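Local coordinates for tyrosinase (Aspergillus oryzae, PDB 6JU8), which probably oxidises L-tyrosine and L-dopa to L-dopaquinone with molecular oxygen at a dinuclear copper centre, at residues P13-H18 with E141-R146; V52-P57 with Y198-Q203; Q387-G392 with R447-I452. The protein carries 1 engineered substitution. All coordinates share one frame; numbering follows the deposited sequence. Where two conformers were deposited one is given.

Interaction 1: residues P13-H18 with E141-R146; sequences PKDPKH and EAKQWR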
loop_
_atom_site.group_PDB
_atom_site.type_symbol
_atom_site.label_atom_id
_atom_site.label_comp_id
_atom_site.label_asym_id
_atom_site.label_seq_id
_atom_site.Cartn_x
_atom_site.Cartn_y
_atom_site.Cartn_z
ATOM N N PRO A 13 -24.996 26.758 2.443
ATOM C CA PRO A 13 -26.135 27.692 2.448
ATOM C C PRO A 13 -27.316 27.114 1.677
ATOM O O PRO A 13 -27.202 26.365 0.706
ATOM C CB PRO A 13 -25.602 28.954 1.759
ATOM C CG PRO A 13 -24.119 28.877 1.985
ATOM C CD PRO A 13 -23.771 27.413 1.947
ATOM N N LYS A 14 -28.501 27.490 2.146
ATOM C CA LYS A 14 -29.745 27.028 1.558
ATOM C C LYS A 14 -30.020 27.741 0.244
ATOM O O LYS A 14 -29.932 28.974 0.111
ATOM C CB LYS A 14 -30.882 27.239 2.562
ATOM N N ASP A 15 -30.301 26.916 -0.752
ATOM C CA ASP A 15 -30.686 27.391 -2.070
ATOM C C ASP A 15 -32.080 26.847 -2.376
ATOM O O ASP A 15 -32.266 25.640 -2.217
ATOM C CB ASP A 15 -29.743 26.903 -3.164
ATOM C CG ASP A 15 -30.075 27.572 -4.492
ATOM O OD1 ASP A 15 -29.181 28.273 -5.012
ATOM O OD2 ASP A 15 -31.218 27.435 -4.974
ATOM N N PRO A 16 -32.986 27.730 -2.767
ATOM C CA PRO A 16 -34.375 27.282 -2.931
ATOM C C PRO A 16 -34.465 26.148 -3.946
ATOM O O PRO A 16 -35.378 25.329 -3.918
ATOM C CB PRO A 16 -35.078 28.541 -3.449
ATOM N N LYS A 17 -33.501 26.128 -4.848
ATOM C CA LYS A 17 -33.431 25.172 -5.935
ATOM C C LYS A 17 -32.956 23.795 -5.494
ATOM O O LYS A 17 -32.967 22.818 -6.246
ATOM C CB LYS A 17 -32.490 25.741 -7.006
ATOM N N HIS A 18 -32.485 23.693 -4.264
ATOM C CA HIS A 18 -31.799 22.496 -3.774
ATOM C C HIS A 18 -32.222 22.177 -2.345
ATOM O O HIS A 18 -31.473 22.321 -1.387
ATOM C CB HIS A 18 -30.291 22.724 -3.831
ATOM C CG HIS A 18 -29.754 23.043 -5.193
ATOM N ND1 HIS A 18 -29.419 22.057 -6.090
ATOM C CD2 HIS A 18 -29.475 24.219 -5.819
ATOM C CE1 HIS A 18 -28.968 22.609 -7.204
ATOM N NE2 HIS A 18 -28.988 23.924 -7.071
ATOM N N GLU A 141 -24.227 21.290 -9.533
ATOM C CA GLU A 141 -23.665 20.078 -8.921
ATOM C C GLU A 141 -23.001 20.373 -7.586
ATOM O O GLU A 141 -23.151 19.600 -6.634
ATOM C CB GLU A 141 -22.684 19.421 -9.884
ATOM C CG GLU A 141 -23.340 18.874 -11.133
ATOM C CD GLU A 141 -24.006 17.533 -10.988
ATOM O OE1 GLU A 141 -23.829 16.824 -9.976
ATOM O OE2 GLU A 141 -24.728 17.147 -11.926
ATOM N N ALA A 142 -22.278 21.481 -7.442
ATOM C CA ALA A 142 -21.737 21.826 -6.131
ATOM C C ALA A 142 -22.808 22.022 -5.075
ATOM O O ALA A 142 -22.628 21.686 -3.897
ATOM C CB ALA A 142 -20.928 23.123 -6.220
ATOM N N LYS A 143 -23.916 22.627 -5.463
ATOM C CA LYS A 143 -25.008 22.907 -4.530
ATOM C C LYS A 143 -25.754 21.646 -4.136
ATOM O O LYS A 143 -26.384 21.584 -3.072
ATOM C CB LYS A 143 -25.970 23.921 -5.164
ATOM C CG LYS A 143 -25.364 25.319 -5.223
ATOM C CD LYS A 143 -26.313 26.266 -5.962
ATOM C CE LYS A 143 -25.640 27.623 -6.149
ATOM N NZ LYS A 143 -26.561 28.564 -6.850
ATOM N N GLN A 144 -25.679 20.617 -4.979
ATOM C CA GLN A 144 -26.316 19.346 -4.652
ATOM C C GLN A 144 -25.368 18.466 -3.846
ATOM O O GLN A 144 -25.796 17.595 -3.091
ATOM C CB GLN A 144 -26.737 18.611 -5.917
ATOM C CG GLN A 144 -28.173 18.812 -6.364
ATOM C CD GLN A 144 -29.188 18.518 -5.270
ATOM O OE1 GLN A 144 -29.324 17.414 -4.727
ATOM N NE2 GLN A 144 -29.938 19.549 -4.935
ATOM N N TRP A 145 -24.066 18.629 -4.012
ATOM C CA TRP A 145 -23.080 17.797 -3.349
ATOM C C TRP A 145 -23.144 17.909 -1.834
ATOM O O TRP A 145 -23.284 19.008 -1.304
ATOM C CB TRP A 145 -21.664 18.166 -3.788
ATOM C CG TRP A 145 -20.609 17.359 -3.107
ATOM C CD1 TRP A 145 -20.131 16.138 -3.517
ATOM C CD2 TRP A 145 -19.910 17.712 -1.908
ATOM N NE1 TRP A 145 -19.159 15.730 -2.618
ATOM C CE2 TRP A 145 -19.010 16.665 -1.636
ATOM C CE3 TRP A 145 -19.958 18.821 -1.040
ATOM C CZ2 TRP A 145 -18.163 16.705 -0.527
ATOM C CZ3 TRP A 145 -19.122 18.852 0.057
ATOM C CH2 TRP A 145 -18.240 17.785 0.302
ATOM N N ARG A 146 -22.993 16.767 -1.168
ATOM C CA ARG A 146 -22.833 16.767 0.284
ATOM C C ARG A 146 -21.739 15.746 0.601
ATOM O O ARG A 146 -21.417 14.889 -0.247
ATOM C CB ARG A 146 -24.137 16.405 0.995
ATOM C CG ARG A 146 -25.222 17.482 0.853
ATOM C CD ARG A 146 -24.790 18.743 1.580
ATOM N NE ARG A 146 -25.789 19.825 1.628
ATOM C CZ ARG A 146 -26.029 20.702 0.657
ATOM N NH1 ARG A 146 -25.366 20.610 -0.498
ATOM N NH2 ARG A 146 -26.933 21.652 0.827
#

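Interaction 2: residues V52-P57 with Y198-Q203; sequences VIQNRP and YRFQMQ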
loop_
_atom_site.group_PDB
_atom_site.type_symbol
_atom_site.label_atom_id
_atom_site.label_comp_id
_atom_site.label_asym_id
_atom_site.label_seq_id
_atom_site.Cartn_x
_atom_site.Cartn_y
_atom_site.Cartn_z
ATOM N N VAL A 52 -6.878 21.387 -3.150
ATOM C CA VAL A 52 -6.579 22.756 -2.770
ATOM C C VAL A 52 -6.517 22.907 -1.261
ATOM O O VAL A 52 -5.564 23.480 -0.727
ATOM C CB VAL A 52 -7.630 23.720 -3.353
ATOM C CG1 VAL A 52 -7.550 25.095 -2.709
ATOM C CG2 VAL A 52 -7.466 23.838 -4.861
ATOM N N ILE A 53 -7.488 22.369 -0.537
ATOM C CA ILE A 53 -7.543 22.500 0.916
ATOM C C ILE A 53 -6.318 21.852 1.559
ATOM O O ILE A 53 -5.711 22.399 2.494
ATOM C CB ILE A 53 -8.861 21.923 1.464
ATOM C CG1 ILE A 53 -10.059 22.799 1.041
ATOM C CG2 ILE A 53 -8.834 21.810 2.972
ATOM C CD1 ILE A 53 -11.397 22.080 1.060
ATOM N N GLN A 54 -5.912 20.678 1.049
ATOM C CA GLN A 54 -4.744 19.983 1.589
ATOM C C GLN A 54 -3.458 20.739 1.290
ATOM O O GLN A 54 -2.502 20.609 2.066
ATOM C CB GLN A 54 -4.658 18.581 0.950
ATOM C CG GLN A 54 -5.700 17.655 1.598
ATOM C CD GLN A 54 -5.730 16.267 1.003
ATOM O OE1 GLN A 54 -5.141 16.050 -0.067
ATOM N NE2 GLN A 54 -6.419 15.344 1.657
ATOM N N ASN A 55 -3.393 21.515 0.216
ATOM C CA ASN A 55 -2.182 22.256 -0.139
ATOM C C ASN A 55 -2.115 23.644 0.484
ATOM O O ASN A 55 -1.124 24.368 0.284
ATOM C CB ASN A 55 -2.050 22.359 -1.658
ATOM C CG ASN A 55 -1.788 21.008 -2.304
ATOM O OD1 ASN A 55 -1.278 20.100 -1.655
ATOM N ND2 ASN A 55 -2.133 20.888 -3.579
ATOM N N ARG A 56 -3.122 24.060 1.245
ATOM C CA ARG A 56 -3.067 25.369 1.920
ATOM C C ARG A 56 -2.019 25.277 3.027
ATOM O O ARG A 56 -1.810 24.201 3.574
ATOM C CB ARG A 56 -4.424 25.745 2.499
ATOM C CG ARG A 56 -5.480 26.087 1.455
ATOM C CD ARG A 56 -6.858 26.090 2.102
ATOM N NE ARG A 56 -7.887 26.468 1.163
ATOM C CZ ARG A 56 -9.194 26.510 1.337
ATOM N NH1 ARG A 56 -9.688 26.135 2.503
ATOM N NH2 ARG A 56 -10.008 26.912 0.354
ATOM N N PRO A 57 -1.374 26.393 3.360
ATOM C CA PRO A 57 -0.318 26.366 4.370
ATOM C C PRO A 57 -0.849 26.361 5.803
ATOM O O PRO A 57 -2.025 26.599 6.057
ATOM C CB PRO A 57 0.454 27.644 4.096
ATOM C CG PRO A 57 -0.581 28.580 3.528
ATOM C CD PRO A 57 -1.557 27.723 2.759
ATOM N N TYR A 198 -6.981 9.223 -0.575
ATOM C CA TYR A 198 -6.189 8.016 -0.318
ATOM C C TYR A 198 -5.321 8.115 0.921
ATOM O O TYR A 198 -5.078 7.140 1.608
ATOM C CB TYR A 198 -5.331 7.770 -1.548
ATOM C CG TYR A 198 -4.410 6.605 -1.631
ATOM C CD1 TYR A 198 -4.905 5.300 -1.714
ATOM C CD2 TYR A 198 -3.029 6.767 -1.673
ATOM C CE1 TYR A 198 -4.073 4.205 -1.816
ATOM C CE2 TYR A 198 -2.171 5.679 -1.784
ATOM C CZ TYR A 198 -2.705 4.407 -1.850
ATOM O OH TYR A 198 -1.853 3.328 -1.964
ATOM N N ARG A 199 -4.825 9.327 1.178
ATOM C CA ARG A 199 -3.891 9.579 2.253
ATOM C C ARG A 199 -3.742 11.087 2.385
ATOM O O ARG A 199 -4.203 11.811 1.484
ATOM C CB ARG A 199 -2.508 8.946 2.054
ATOM C CG ARG A 199 -1.745 9.407 0.832
ATOM C CD ARG A 199 -0.835 10.608 1.047
ATOM N NE ARG A 199 0.011 10.773 -0.158
ATOM C CZ ARG A 199 1.135 10.091 -0.317
ATOM N NH1 ARG A 199 1.515 9.241 0.637
ATOM N NH2 ARG A 199 1.862 10.246 -1.409
ATOM N N PHE A 200 -3.084 11.525 3.456
ATOM C CA PHE A 200 -2.667 12.919 3.553
ATOM C C PHE A 200 -1.192 12.937 3.943
ATOM O O PHE A 200 -0.779 12.181 4.838
ATOM C CB PHE A 200 -3.515 13.685 4.574
ATOM C CG PHE A 200 -2.980 15.090 4.830
ATOM C CD1 PHE A 200 -3.086 16.060 3.842
ATOM C CD2 PHE A 200 -2.401 15.409 6.037
ATOM C CE1 PHE A 200 -2.594 17.337 4.062
ATOM C CE2 PHE A 200 -1.898 16.694 6.280
ATOM C CZ PHE A 200 -2.024 17.652 5.285
ATOM N N GLN A 201 -0.416 13.791 3.277
ATOM C CA GLN A 201 0.973 13.936 3.693
ATOM C C GLN A 201 1.366 15.408 3.703
ATOM O O GLN A 201 0.776 16.224 2.981
ATOM C CB GLN A 201 1.936 13.136 2.812
ATOM C CG GLN A 201 2.060 13.656 1.383
ATOM C CD GLN A 201 3.103 12.875 0.594
ATOM O OE1 GLN A 201 3.975 12.235 1.180
ATOM N NE2 GLN A 201 2.993 12.904 -0.718
ATOM N N MET A 202 2.348 15.679 4.553
ATOM C CA MET A 202 2.987 16.995 4.511
ATOM C C MET A 202 4.207 16.909 3.615
ATOM O O MET A 202 4.491 15.907 2.945
ATOM C CB MET A 202 3.323 17.449 5.938
ATOM C CG MET A 202 2.085 17.714 6.821
ATOM S SD MET A 202 1.066 19.070 6.181
ATOM C CE MET A 202 1.861 20.455 7.009
ATOM N N GLN A 203 4.974 17.978 3.533
ATOM C CA GLN A 203 6.160 18.021 2.656
ATOM C C GLN A 203 7.436 17.683 3.422
ATOM O O GLN A 203 8.552 17.704 2.878
ATOM C CB GLN A 203 6.273 19.416 2.035
ATOM C CG GLN A 203 5.179 19.758 1.037
ATOM C CD GLN A 203 5.219 21.223 0.637
ATOM O OE1 GLN A 203 4.462 22.035 1.182
ATOM N NE2 GLN A 203 6.091 21.583 -0.298
HETATM O O HOH W 1 -3.598 13.793 -0.225
HETATM O O HOH W 2 -0.097 18.691 2.280
#

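Interaction 3: residues Q387-G392 with R447-I452; sequences QTVNSG and RIRKEI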
loop_
_atom_site.group_PDB
_atom_site.type_symbol
_atom_site.label_atom_id
_atom_site.label_comp_id
_atom_site.label_asym_id
_atom_site.label_seq_id
_atom_site.Cartn_x
_atom_site.Cartn_y
_atom_site.Cartn_z
ATOM N N GLN A 387 -31.901 8.811 16.327
ATOM C CA GLN A 387 -32.800 9.883 16.773
ATOM C C GLN A 387 -34.196 9.709 16.165
ATOM O O GLN A 387 -35.199 9.907 16.840
ATOM C CB GLN A 387 -32.267 11.248 16.379
ATOM C CG GLN A 387 -31.035 11.731 17.136
ATOM C CD GLN A 387 -30.656 13.097 16.594
ATOM O OE1 GLN A 387 -29.706 13.227 15.812
ATOM N NE2 GLN A 387 -31.412 14.130 16.950
ATOM N N THR A 388 -34.248 9.347 14.897
ATOM C CA THR A 388 -35.521 9.192 14.190
ATOM C C THR A 388 -36.413 8.155 14.851
ATOM O O THR A 388 -37.624 8.371 14.952
ATOM C CB THR A 388 -35.253 8.818 12.723
ATOM O OG1 THR A 388 -34.562 9.913 12.069
ATOM C CG2 THR A 388 -36.538 8.584 11.960
ATOM N N VAL A 389 -35.810 7.042 15.305
ATOM C CA VAL A 389 -36.642 5.991 15.897
ATOM C C VAL A 389 -36.643 6.030 17.422
ATOM O O VAL A 389 -37.262 5.160 18.049
ATOM C CB VAL A 389 -36.241 4.608 15.349
ATOM C CG1 VAL A 389 -36.400 4.608 13.833
ATOM C CG2 VAL A 389 -34.801 4.240 15.683
ATOM N N ASN A 390 -36.044 7.057 18.022
ATOM C CA ASN A 390 -36.058 7.286 19.471
ATOM C C ASN A 390 -36.319 8.752 19.772
ATOM O O ASN A 390 -35.579 9.423 20.469
ATOM C CB ASN A 390 -34.741 6.842 20.108
ATOM C CG ASN A 390 -34.542 5.347 20.040
ATOM O OD1 ASN A 390 -35.055 4.588 20.856
ATOM N ND2 ASN A 390 -33.829 4.905 19.013
ATOM N N SER A 391 -37.423 9.258 19.206
ATOM C CA SER A 391 -37.767 10.657 19.414
ATOM C C SER A 391 -37.878 10.964 20.910
ATOM O O SER A 391 -38.468 10.186 21.664
ATOM C CB SER A 391 -39.114 10.993 18.753
ATOM O OG SER A 391 -39.398 12.371 18.913
ATOM N N GLY A 392 -37.350 12.111 21.300
ATOM C CA GLY A 392 -37.446 12.499 22.698
ATOM C C GLY A 392 -36.283 12.049 23.560
ATOM O O GLY A 392 -36.129 12.570 24.665
ATOM N N ARG A 447 -40.487 4.257 6.336
ATOM C CA ARG A 447 -39.649 3.301 5.621
ATOM C C ARG A 447 -38.434 2.902 6.438
ATOM O O ARG A 447 -37.756 1.914 6.149
ATOM C CB ARG A 447 -39.200 3.969 4.310
ATOM C CG ARG A 447 -38.567 2.995 3.297
ATOM C CD ARG A 447 -38.417 3.767 1.990
ATOM N NE ARG A 447 -37.769 2.981 0.931
ATOM C CZ ARG A 447 -37.963 3.265 -0.348
ATOM N NH1 ARG A 447 -38.731 4.269 -0.736
ATOM N NH2 ARG A 447 -37.368 2.540 -1.266
ATOM N N ILE A 448 -38.090 3.702 7.450
ATOM C CA ILE A 448 -36.759 3.555 8.051
ATOM C C ILE A 448 -36.532 2.207 8.697
ATOM O O ILE A 448 -35.418 1.650 8.595
ATOM C CB ILE A 448 -36.450 4.732 8.994
ATOM C CG1 ILE A 448 -34.968 4.743 9.389
ATOM C CG2 ILE A 448 -37.333 4.807 10.221
ATOM C CD1 ILE A 448 -34.533 6.016 10.052
ATOM N N ARG A 449 -37.520 1.647 9.390
ATOM C CA ARG A 449 -37.267 0.387 10.104
ATOM C C ARG A 449 -37.030 -0.743 9.123
ATOM O O ARG A 449 -36.193 -1.627 9.292
ATOM C CB ARG A 449 -38.401 0.120 11.095
ATOM C CG ARG A 449 -38.435 1.168 12.208
ATOM C CD ARG A 449 -39.225 0.625 13.398
ATOM N NE ARG A 449 -38.798 1.262 14.634
ATOM C CZ ARG A 449 -38.007 0.704 15.547
ATOM N NH1 ARG A 449 -37.536 -0.526 15.381
ATOM N NH2 ARG A 449 -37.688 1.386 16.632
ATOM N N LYS A 450 -37.768 -0.727 8.009
ATOM C CA LYS A 450 -37.563 -1.684 6.931
ATOM C C LYS A 450 -36.180 -1.531 6.304
ATOM O O LYS A 450 -35.478 -2.518 6.052
ATOM C CB LYS A 450 -38.639 -1.520 5.859
ATOM N N GLU A 451 -35.766 -0.286 6.030
ATOM C CA GLU A 451 -34.457 -0.061 5.429
ATOM C C GLU A 451 -33.342 -0.524 6.356
ATOM O O GLU A 451 -32.364 -1.108 5.902
ATOM C CB GLU A 451 -34.309 1.413 5.052
ATOM C CG GLU A 451 -33.036 1.681 4.272
ATOM C CD GLU A 451 -32.964 3.026 3.567
ATOM O OE1 GLU A 451 -34.012 3.706 3.409
ATOM O OE2 GLU A 451 -31.840 3.366 3.119
ATOM N N ILE A 452 -33.462 -0.287 7.663
ATOM C CA ILE A 452 -32.429 -0.788 8.594
ATOM C C ILE A 452 -32.301 -2.295 8.487
ATOM O O ILE A 452 -31.179 -2.863 8.487
ATOM C CB ILE A 452 -32.793 -0.401 10.044
ATOM C CG1 ILE A 452 -32.727 1.111 10.269
ATOM C CG2 ILE A 452 -31.968 -1.171 11.064
ATOM C CD1 ILE A 452 -33.407 1.599 11.523
#

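Interaction 1: residues P13-H18 with E141-R146
H18 reaches the last turn of helix 135-144 and meets K143 and Q144 in two different ways. The K143 side chain crosses the imidazole at about a right angle. Its CB sits over the centre of one ring face, 3.6 Å from the centroid, in a CH-pi contact. Q144 comes to the ring edge instead. Its NE2 donates to H18 ND1 at 2.8 Å and 174°, in the plane of the ring and of its own amide. The Q144 chain bends at chi2 (-53°), which brings the amide round to that nitrogen. Beyond CG the K143 chain runs extended past the ring to D15. K143 NZ meets D15 OD1 nearly head-on along the C-O bond, a salt bridge of 3.2 Å. The other oxygen, D15 OD2, takes the backbone N of K17 at 2.6 Å in an Asx turn, within the type I turn D15-H18. R146 folds back on the helix end, its NH1 donating to K143 O and W145 O. The contact thus ties the N-terminal loop to helix 135-144. Because H18 ND1 accepts a hydrogen bond, any proton on a neutral ring would be expected at NE2.

Interaction 2: residues V52-P57 with Y198-Q203
Q54 lies alongside F200, where the last turn of helix 41-55 meets the loop that follows strand 190-194. The two side chains run antiparallel, Q54 from its helix and F200 from its loop. Q54 CB starts the contact, 3.9 Å from F200 CE1. Q54 CG is next and comes nearest, 3.8 Å from F200 CD1, approaching the ring obliquely. Here CG stands anti to the carbonyl carbon (chi1 -77°), and the chain then runs straight on (chi2 178°), so the methylenes follow the ring and the amide is carried past it toward R199. The amide carbon CD is still beside F200 CD1. Its plane is turned 52° from the ring, so the two groups do not stack.

At the tip the two amide atoms part. Q54 OE1 accepts from a water at 2.7 Å, and the same water donates to the carbonyl O of R199, also at 2.7 Å. Q54 NE2 donates to the carbonyl of P196, a little earlier in the same loop. A second water bridges the backbones, donating to Q54 O at 3.1 Å and to Q201 O at 2.7 Å. Q54 O also lies at the edge of the F200 ring, in its plane, 3.8 Å from F200 CE1. Outside the two segments, Y64 of helix 64-69 meets the ring, and the backbone of F200 is hydrogen-bonded to T237.

No direct hydrogen bond joins the two segments. Their polar link is made by water, with the apolar part of Q54 packed on F200 beside the two bridges. Both waters act as donors to carbonyl-type oxygens, so together they join helix and loop through acceptors that could not bond to each other directly.

Interaction 3: residues Q387-G392 with R447-I452
I448 packs against T388 and V389 at the C-terminal end of helix 371-389. It opens helix 448-456 and uses two branches. I448 CD1 touches the methyl CG2 of T388 at 3.8 Å. I448 CG2 meets V389 CG1 at 3.7 Å, an apolar contact of methyl against methyl. T388 turns its methyl anti to its backbone N, and its hydroxyl OG1 hydrogen-bonds instead to the carbonyl of A384, one turn back in the helix. R449 follows. Its chain is extended from CG to NE and carries the guanidinium across V389. R449 NH2 lies 3.8 Å from V389 CB, approaching obliquely, and no hydrogen bond forms. R449 has two conformers, so this part of the contact is doubtful. I452, one turn on from I448, points its CB toward residues 387-392 and packs on I385. It also touches F288 and T292 of helix 283-292. I448 touches I385 as well. Helix 448-456 is thus laid by its isoleucine side against the end of helix 371-389. This is plain apolar helix-to-helix packing, at the C-terminal end of the helix that supplies the copper ligand H376 in the tyrosinase fold.

All three contacts are partly buried and lie away from the copper ions. Each has one buried touching residue: H18, F200 and I448. Interaction 2 is centred about 17 Å from the centre of the chain, interactions 1 and 3 about 22 Å. E141-R146, Y198-Q203 and Q387-G392 lie in the common central domain of tyrosinase. Helix 41-55 connects interactions 1 and 2: its last turn carries Q54, and it touches E141, A142, Q144 and W145. Interaction 3 lies across the chain's centre from interaction 2. Interaction 1 relies on charge and a hydrogen bond, with a CH-pi contact over the H18 ring, interaction 2 on water bridges beside an aromatic ring, and interaction 3 on aliphatic packing between helices.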